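Local coordinates for protein cysteine desulfurase (Thermococcus onnurineus, PDB 5B89) that probably uses pyridoxal 5'-phosphate to take sulfur from L-cysteine and pass it to a sulfur carrier, leaving L-alanine, at residues 91-95 with 220-224; 97-102 with 280-285. All coordinates share one frame; numbering follows the deposited sequence.

Contact 1 of 2, residues 91-95 with 220-224; sequences DFIGA and VNVKK
Val222 N donates a hydrogen bond to Ile93 O, 2.9 Å long and nearly straight at 170°. This carbonyl belongs to the last turn of helix 73-93, and the bond ties the helix end to the loop 220-224. Two CA-H...O contacts add to it: Asn221 CA points its hydrogen at the same Ile93 O, and Ile93 CA points back at Val220 O (3.4 Å). Next to this backbone bond the side chains form a small apolar patch. The tip of Ile93, CD1, rests 3.9 Å from Val222 CG1, while the CG2 branch of Ile93 faces Val220 CG1 at 4.3 Å. Chi1 of Ile93 is 70°, which sets CG1 between the backbone N and the carbonyl carbon and gives the two branches separate valine partners.

A water links the segments on the polar side: it donates to Phe92 O and accepts from Asn221 ND2, both at 3.0 Å. The same amide is held at its other end. Asn221 OD1 accepts from Lys224 N (3.1 Å), an Asx motif that shapes the loop as it turns. Gly94 has positive phi and closes the helix in a Schellman motif.

Tyr248 of strand 245-249 packs on Ile93, Ala95 and Val222. Ile100 of strand 100-103 touches Ile93 and Ala95, and Phe92 reaches Ile301 and Glu305 of helix 291-307.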
loop_
_atom_site.group_PDB
_atom_site.type_symbol
_atom_site.label_atom_id
_atom_site.label_comp_id
_atom_site.label_asym_id
_atom_site.label_seq_id
_atom_site.Cartn_x
_atom_site.Cartn_y
_atom_site.Cartn_z
ATOM N N ASP B 91 -4.614 -7.698 -18.622
ATOM C CA ASP B 91 -4.862 -8.859 -19.434
ATOM C C ASP B 91 -5.306 -10.077 -18.632
ATOM O O ASP B 91 -6.083 -10.822 -19.110
ATOM C CB ASP B 91 -3.691 -9.216 -20.342
ATOM C CG ASP B 91 -3.418 -8.193 -21.399
ATOM O OD1 ASP B 91 -4.259 -7.440 -21.760
ATOM O OD2 ASP B 91 -2.310 -8.204 -21.894
ATOM N N PHE B 92 -4.799 -10.246 -17.432
ATOM C CA PHE B 92 -5.138 -11.383 -16.606
ATOM C C PHE B 92 -6.646 -11.443 -16.294
ATOM O O PHE B 92 -7.157 -12.480 -16.227
ATOM C CB PHE B 92 -4.297 -11.292 -15.308
ATOM C CG PHE B 92 -4.456 -12.438 -14.341
ATOM C CD1 PHE B 92 -4.127 -13.702 -14.698
ATOM C CD2 PHE B 92 -4.843 -12.203 -13.081
ATOM C CE1 PHE B 92 -4.232 -14.726 -13.798
ATOM C CE2 PHE B 92 -4.931 -13.213 -12.172
ATOM C CZ PHE B 92 -4.634 -14.468 -12.538
ATOM N N ILE B 93 -7.271 -10.287 -16.142
ATOM C CA ILE B 93 -8.683 -10.191 -15.826
ATOM C C ILE B 93 -9.593 -9.719 -16.946
ATOM O O ILE B 93 -10.709 -9.530 -16.772
ATOM C CB ILE B 93 -8.979 -9.438 -14.518
ATOM C CG1 ILE B 93 -8.676 -7.961 -14.660
ATOM C CG2 ILE B 93 -8.159 -10.048 -13.413
ATOM C CD1 ILE B 93 -9.080 -7.141 -13.464
ATOM N N GLY B 94 -8.999 -9.548 -18.091
ATOM C CA GLY B 94 -9.802 -9.144 -19.279
ATOM C C GLY B 94 -10.145 -7.700 -19.281
ATOM O O GLY B 94 -11.163 -7.281 -19.986
ATOM N N ALA B 95 -9.426 -6.788 -18.618
ATOM C CA ALA B 95 -9.699 -5.368 -18.591
ATOM C C ALA B 95 -8.800 -4.583 -19.541
ATOM O O ALA B 95 -7.806 -5.156 -20.014
ATOM C CB ALA B 95 -9.437 -4.872 -17.178
ATOM N N VAL B 220 -10.825 -15.465 -13.481
ATOM C CA VAL B 220 -11.440 -14.249 -13.068
ATOM C C VAL B 220 -11.463 -13.296 -14.235
ATOM O O VAL B 220 -10.385 -12.879 -14.651
ATOM C CB VAL B 220 -10.765 -13.591 -11.825
ATOM C CG1 VAL B 220 -11.364 -12.208 -11.564
ATOM C CG2 VAL B 220 -10.974 -14.503 -10.647
ATOM N N ASN B 221 -12.633 -13.025 -14.854
ATOM C CA ASN B 221 -12.661 -12.257 -16.071
ATOM C C ASN B 221 -13.786 -11.242 -15.928
ATOM O O ASN B 221 -14.967 -11.619 -15.710
ATOM C CB ASN B 221 -12.955 -13.157 -17.250
ATOM C CG ASN B 221 -12.990 -12.416 -18.552
ATOM O OD1 ASN B 221 -13.904 -11.704 -18.802
ATOM N ND2 ASN B 221 -11.884 -12.433 -19.289
ATOM N N VAL B 222 -13.483 -9.959 -16.031
ATOM C CA VAL B 222 -14.414 -8.935 -15.754
ATOM C C VAL B 222 -15.659 -8.929 -16.695
ATOM O O VAL B 222 -16.741 -8.505 -16.293
ATOM C CB VAL B 222 -13.814 -7.528 -15.647
ATOM C CG1 VAL B 222 -12.819 -7.466 -14.452
ATOM C CG2 VAL B 222 -13.194 -7.104 -16.953
ATOM N N LYS B 223 -15.402 -9.251 -17.932
ATOM C CA LYS B 223 -16.512 -9.335 -18.977
ATOM C C LYS B 223 -17.496 -10.496 -18.638
ATOM O O LYS B 223 -18.740 -10.256 -18.528
ATOM C CB LYS B 223 -15.889 -9.548 -20.344
ATOM C CG LYS B 223 -14.880 -8.455 -20.793
ATOM C CD LYS B 223 -14.068 -8.691 -22.101
ATOM C CE LYS B 223 -12.549 -9.009 -21.900
ATOM N NZ LYS B 223 -12.125 -10.459 -22.177
ATOM N N LYS B 224 -16.960 -11.660 -18.346
ATOM C CA LYS B 224 -17.727 -12.836 -18.023
ATOM C C LYS B 224 -18.499 -12.641 -16.763
ATOM O O LYS B 224 -19.627 -13.094 -16.641
ATOM C CB LYS B 224 -16.905 -14.078 -17.897
ATOM C CG LYS B 224 -16.227 -14.433 -19.162
ATOM C CD LYS B 224 -15.614 -15.788 -19.133
ATOM C CE LYS B 224 -14.839 -15.927 -20.444
ATOM N NZ LYS B 224 -14.219 -17.274 -20.413
HETATM O O HOH W 1 -9.527 -13.558 -17.808
#

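Contact 2 of 2, residues 97-102 with 280-285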
loop_
_atom_site.group_PDB
_atom_site.type_symbol
_atom_site.label_atom_id
_atom_site.label_comp_id
_atom_site.label_asym_id
_atom_site.label_seq_id
_atom_site.Cartn_x
_atom_site.Cartn_y
_atom_site.Cartn_z
ATOM N N PHE B 97 -6.038 -1.517 -19.946
ATOM C CA PHE B 97 -4.959 -0.872 -19.119
ATOM C C PHE B 97 -5.497 0.171 -18.226
ATOM O O PHE B 97 -5.167 0.176 -16.996
ATOM C CB PHE B 97 -3.997 -0.228 -20.141
ATOM C CG PHE B 97 -2.791 0.462 -19.498
ATOM C CD1 PHE B 97 -1.656 -0.265 -19.217
ATOM C CD2 PHE B 97 -2.805 1.807 -19.239
ATOM C CE1 PHE B 97 -0.547 0.409 -18.672
ATOM C CE2 PHE B 97 -1.699 2.445 -18.647
ATOM C CZ PHE B 97 -0.604 1.715 -18.420
ATOM N N GLU B 98 -6.275 1.131 -18.692
ATOM C CA GLU B 98 -6.678 2.243 -17.913
ATOM C C GLU B 98 -7.703 2.002 -16.781
ATOM O O GLU B 98 -7.973 2.873 -16.006
ATOM C CB GLU B 98 -7.203 3.373 -18.797
ATOM C CG GLU B 98 -8.350 3.036 -19.664
ATOM C CD GLU B 98 -7.863 2.606 -21.048
ATOM O OE1 GLU B 98 -6.860 1.871 -21.298
ATOM O OE2 GLU B 98 -8.755 2.973 -21.939
ATOM N N GLU B 99 -8.228 0.780 -16.828
ATOM C CA GLU B 99 -9.233 0.397 -15.836
ATOM C C GLU B 99 -8.594 -0.247 -14.575
ATOM O O GLU B 99 -9.361 -0.618 -13.664
ATOM C CB GLU B 99 -10.217 -0.605 -16.422
ATOM C CG GLU B 99 -11.086 0.005 -17.544
ATOM C CD GLU B 99 -11.913 -1.002 -18.363
ATOM O OE1 GLU B 99 -13.163 -0.638 -18.621
ATOM O OE2 GLU B 99 -11.425 -2.107 -18.666
ATOM N N ILE B 100 -7.273 -0.402 -14.583
ATOM C CA ILE B 100 -6.548 -1.028 -13.440
ATOM C C ILE B 100 -5.928 -0.005 -12.529
ATOM O O ILE B 100 -5.134 0.824 -13.034
ATOM C CB ILE B 100 -5.514 -2.014 -13.910
ATOM C CG1 ILE B 100 -6.098 -3.160 -14.789
ATOM C CG2 ILE B 100 -4.657 -2.539 -12.781
ATOM C CD1 ILE B 100 -7.121 -3.937 -14.022
ATOM N N VAL B 101 -6.311 -0.016 -11.247
ATOM C CA VAL B 101 -5.717 0.875 -10.223
ATOM C C VAL B 101 -5.003 -0.029 -9.216
ATOM O O VAL B 101 -5.554 -1.016 -8.723
ATOM C CB VAL B 101 -6.787 1.680 -9.540
ATOM C CG1 VAL B 101 -6.337 2.545 -8.340
ATOM C CG2 VAL B 101 -7.535 2.617 -10.546
ATOM N N PHE B 102 -3.778 0.328 -8.828
ATOM C CA PHE B 102 -3.094 -0.368 -7.772
ATOM C C PHE B 102 -3.387 0.259 -6.432
ATOM O O PHE B 102 -3.365 1.469 -6.220
ATOM C CB PHE B 102 -1.589 -0.413 -8.040
ATOM C CG PHE B 102 -1.203 -1.274 -9.205
ATOM C CD1 PHE B 102 -1.441 -2.636 -9.129
ATOM C CD2 PHE B 102 -0.575 -0.783 -10.348
ATOM C CE1 PHE B 102 -1.105 -3.474 -10.176
ATOM C CE2 PHE B 102 -0.208 -1.645 -11.369
ATOM C CZ PHE B 102 -0.409 -2.977 -11.285
ATOM N N PRO B 280 -7.619 8.677 -15.879
ATOM C CA PRO B 280 -7.291 7.303 -15.392
ATOM C C PRO B 280 -6.200 6.662 -16.159
ATOM O O PRO B 280 -6.029 6.909 -17.377
ATOM C CB PRO B 280 -8.629 6.580 -15.617
ATOM C CG PRO B 280 -9.646 7.631 -15.559
ATOM C CD PRO B 280 -9.040 8.723 -16.309
ATOM N N PRO B 281 -5.401 5.758 -15.554
ATOM C CA PRO B 281 -5.584 5.314 -14.160
ATOM C C PRO B 281 -4.848 6.198 -13.135
ATOM O O PRO B 281 -5.140 6.100 -11.946
ATOM C CB PRO B 281 -4.909 3.975 -14.174
ATOM C CG PRO B 281 -3.862 4.058 -15.231
ATOM C CD PRO B 281 -4.392 4.990 -16.279
ATOM N N GLU B 282 -3.972 7.096 -13.573
ATOM C CA GLU B 282 -3.201 7.958 -12.635
ATOM C C GLU B 282 -4.077 8.836 -11.834
ATOM O O GLU B 282 -3.684 9.209 -10.680
ATOM C CB GLU B 282 -2.203 8.806 -13.421
ATOM C CG GLU B 282 -1.070 8.030 -14.003
ATOM C CD GLU B 282 -1.409 7.300 -15.325
ATOM O OE1 GLU B 282 -2.506 7.559 -15.920
ATOM O OE2 GLU B 282 -0.563 6.482 -15.784
ATOM N N ARG B 283 -5.306 9.211 -12.263
ATOM C CA ARG B 283 -6.249 9.975 -11.498
ATOM C C ARG B 283 -6.491 9.359 -10.112
ATOM O O ARG B 283 -6.873 10.054 -9.190
ATOM C CB ARG B 283 -7.619 10.059 -12.261
ATOM C CG ARG B 283 -8.678 10.866 -11.612
ATOM C CD ARG B 283 -10.047 10.847 -12.335
ATOM N NE ARG B 283 -9.920 11.446 -13.618
ATOM C CZ ARG B 283 -10.927 11.429 -14.513
ATOM N NH1 ARG B 283 -12.058 10.776 -14.226
ATOM N NH2 ARG B 283 -10.788 12.033 -15.688
ATOM N N PHE B 284 -6.369 8.025 -10.047
ATOM C CA PHE B 284 -6.740 7.257 -8.839
ATOM C C PHE B 284 -5.567 6.887 -7.962
ATOM O O PHE B 284 -5.825 6.294 -6.891
ATOM C CB PHE B 284 -7.578 6.043 -9.309
ATOM C CG PHE B 284 -8.796 6.435 -10.089
ATOM C CD1 PHE B 284 -9.708 7.233 -9.543
ATOM C CD2 PHE B 284 -8.995 6.001 -11.357
ATOM C CE1 PHE B 284 -10.827 7.628 -10.275
ATOM C CE2 PHE B 284 -10.166 6.347 -12.077
ATOM C CZ PHE B 284 -11.040 7.180 -11.528
ATOM N N GLU B 285 -4.333 7.147 -8.400
ATOM C CA GLU B 285 -3.167 6.649 -7.733
ATOM C C GLU B 285 -2.369 7.818 -7.108
ATOM O O GLU B 285 -1.570 8.430 -7.804
ATOM C CB GLU B 285 -2.299 5.862 -8.675
ATOM C CG GLU B 285 -2.946 4.599 -9.158
ATOM C CD GLU B 285 -2.040 3.706 -9.986
ATOM O OE1 GLU B 285 -0.904 4.061 -10.531
ATOM O OE2 GLU B 285 -2.446 2.520 -10.174
#
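Pro280 meets Glu98 where a loop running toward helix 291-307 packs on the start of strand 100-103. That strand is an outermost strand of the seven-stranded mixed sheet in the large domain of this fold-type I, class-V aminotransferase-like enzyme. Pro280 CB lies 3.8 Å from Glu98 O.

The peptide bond between Pro280 and Pro281 is cis. Pro281 sits against the backbone as well as the side chains of 97-102. Pro281 CB is 3.4 Å from Ile100 O and also touches Glu98 O. Its CD lies by Glu98 CA and CB, and its CG approaches the Phe97 ring obliquely. Arg86 of helix 73-93 packs on both Phe97 and Pro281, and its NH1 donates to Ile100 O.

Glu282 begins a short 3-10 turn that runs to Phe284. Phe284 N bonds back to Pro281 O and Glu285 N to Glu282 O. Within this turn Arg283 sets its CB over one face of the Phe284 ring.

Phe284 crosses Val101 at about a right angle. Phe284 CB touches both branches of Val101, with CG2 the nearer at 3.6 Å. Its ring meets Phe257 edge-to-face, and the side chain also packs on Ile249 of the adjacent strand.

Glu285 slides past Val101 in the opposite direction, with Glu285 CG 4.0 Å from Val101 CG1. With chi2 at -174° the chain stays extended, and this carries the buried carboxylate to Phe102. Tyr82 OH bonds to Glu285 OE1, and Arg86 NH1 forms a salt bridge with OE2, which probably stabilises the negative charge. Phe102 N also donates to Glu285 OE2 at 2.9 Å. The N-H is almost straight (178°) and comes in on the anti side of that oxygen, 22° out of the carboxylate plane.

Overall arrangement
The centres of the two contacts lie about 16 Å apart, and helix 73-93 and strand 100-103 follow each other in the chain. The segments of the two contacts alternate along the chain: 91-95, 97-102, 220-224, 280-285. Contact 1 holds the helix end to the loop before strand 229-233. Contact 2 holds the next strand to the loop before helix 291-307. They touch through Ile100 CD1, which is 3.8 Å from Ile93 CD1. Strand 245-249 lies against both. Together they tie the end of helix 73-93 and the outermost strand 100-103 to two later loops. A bound pyridoxal phosphate lies about 11 Å from the Val220 side chain and one about 10 Å from that of Glu285.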